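Side-chain contact in dihydropteroate synthase (Anaplasma phagocytophilum, PDB 6UCZ), which probably catalyses the condensation of 6-hydroxymethyl-7,8-dihydropterin pyrophosphate with p-aminobenzoate to dihydropteroate in folate biosynthesis: residues A[279-282]-A[283-286]. Sequence-based numbering, arbitrary orientation.
Sequences KLTG and ISIK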
loop_
_atom_site.group_PDB
_atom_site.type_symbol
_atom_site.label_atom_id
_atom_site.label_comp_id
_atom_site.label_asym_id
_atom_site.label_seq_id
_atom_site.Cartn_x
_atom_site.Cartn_y
_atom_site.Cartn_z
ATOM N N LYS A 279 -12.723 -4.666 -9.287
ATOM C CA LYS A 279 -13.634 -4.391 -10.403
ATOM C C LYS A 279 -14.010 -2.911 -10.471
ATOM O O LYS A 279 -13.884 -2.274 -11.522
ATOM C CB LYS A 279 -14.892 -5.257 -10.278
ATOM C CG LYS A 279 -15.815 -5.228 -11.511
ATOM C CD LYS A 279 -17.154 -5.905 -11.231
ATOM C CE LYS A 279 -18.157 -5.655 -12.367
ATOM N NZ LYS A 279 -19.528 -6.174 -12.069
ATOM N N LEU A 280 -14.454 -2.338 -9.351
ATOM C CA LEU A 280 -14.808 -0.926 -9.345
ATOM C C LEU A 280 -13.606 -0.049 -9.667
ATOM O O LEU A 280 -13.739 0.976 -10.350
ATOM C CB LEU A 280 -15.395 -0.535 -7.991
ATOM C CG LEU A 280 -16.821 -0.988 -7.710
ATOM C CD1 LEU A 280 -17.246 -0.483 -6.329
ATOM C CD2 LEU A 280 -17.772 -0.485 -8.805
ATOM N N THR A 281 -12.423 -0.424 -9.174
ATOM C CA THR A 281 -11.238 0.383 -9.443
ATOM C C THR A 281 -10.877 0.348 -10.922
ATOM O O THR A 281 -10.419 1.352 -11.480
ATOM C CB THR A 281 -10.059 -0.097 -8.592
ATOM O OG1 THR A 281 -10.458 -0.148 -7.219
ATOM C CG2 THR A 281 -8.901 0.883 -8.701
ATOM N N GLY A 282 -11.053 -0.802 -11.572
ATOM C CA GLY A 282 -10.854 -0.840 -13.012
ATOM C C GLY A 282 -11.774 0.131 -13.728
ATOM O O GLY A 282 -11.343 0.867 -14.620
ATOM N N ILE A 283 -13.038 0.190 -13.302
ATOM C CA ILE A 283 -13.981 1.145 -13.881
ATOM C C ILE A 283 -13.522 2.575 -13.626
ATOM O O ILE A 283 -13.575 3.423 -14.528
ATOM C CB ILE A 283 -15.396 0.886 -13.331
ATOM C CG1 ILE A 283 -15.859 -0.498 -13.798
ATOM C CG2 ILE A 283 -16.395 2.006 -13.784
ATOM C CD1 ILE A 283 -17.144 -0.980 -13.157
ATOM N N SER A 284 -13.023 2.857 -12.411
ATOM C CA SER A 284 -12.576 4.213 -12.112
ATOM C C SER A 284 -11.414 4.624 -13.012
ATOM O O SER A 284 -11.339 5.782 -13.436
ATOM C CB SER A 284 -12.193 4.345 -10.632
ATOM O OG SER A 284 -10.865 3.927 -10.395
ATOM N N ILE A 285 -10.514 3.692 -13.330
ATOM C CA ILE A 285 -9.353 4.046 -14.138
ATOM C C ILE A 285 -9.752 4.235 -15.589
ATOM O O ILE A 285 -9.251 5.136 -16.271
ATOM C CB ILE A 285 -8.243 2.987 -13.978
ATOM C CG1 ILE A 285 -7.653 3.036 -12.559
ATOM C CG2 ILE A 285 -7.154 3.190 -15.007
ATOM C CD1 ILE A 285 -6.831 1.780 -12.214
ATOM N N LYS A 286 -10.656 3.392 -16.088
ATOM C CA LYS A 286 -11.159 3.562 -17.446
ATOM C C LYS A 286 -11.857 4.905 -17.616
ATOM O O LYS A 286 -11.740 5.543 -18.669
ATOM C CB LYS A 286 -12.098 2.411 -17.802
ATOM C CG LYS A 286 -11.348 1.093 -18.106
ATOM C CD LYS A 286 -12.266 -0.120 -18.066
ATOM C CE LYS A 286 -11.463 -1.417 -18.082
ATOM N NZ LYS A 286 -10.471 -1.418 -19.188
#
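Thr281 meets both Ser284 and Ile285 one turn further along helix 278-290, and its carbonyl oxygen is the centre of the contact. Ile285 N donates to Thr281 O at 3.0 Å with an N-H...O angle of 148°, the regular helical bond. A second donor reaches the same acceptor: Ser284 OG lies 2.8 Å from Thr281 O and approaches well off the carbonyl axis (C=O...OG angle 120°). Its torsion explains this reach, since chi1 of 84° sets OG between the backbone N and the carbonyl carbon, turned back toward the preceding turn. Ser284 has two deposited conformers, and the bond is established for one of them.

Ile285 can be followed outward. CB lies 3.7 Å from Thr281 O, with Gly282 O nearly as close. CG1 comes to 3.4 Å from Thr281 O; CD1 is 3.7 Å from Thr281 O and ends 4.2 Å from Thr281 CG2, where the two side chains cross at a slant. Thr281 CG2 also passes Ser284 OG at 4.0 Å, whereas Thr281 OG1, beside the backbone N, turns back to the helix start and bonds to Asp277 O. On the outer flank, Leu280 CD2 and Ile283 CD1 make a looser apolar touch at 4.4 Å.

Thr281 and Ile285 both pack on Ile32 of strand 31-37, and Ser284 faces helix 255-267, as expected for the last helix of a TIM barrel lying against its strands and the preceding helix. In the bonded conformer the buried hydroxyl finds an acceptor within its own helix, which probably makes it easier to place against Ser262 and Thr263.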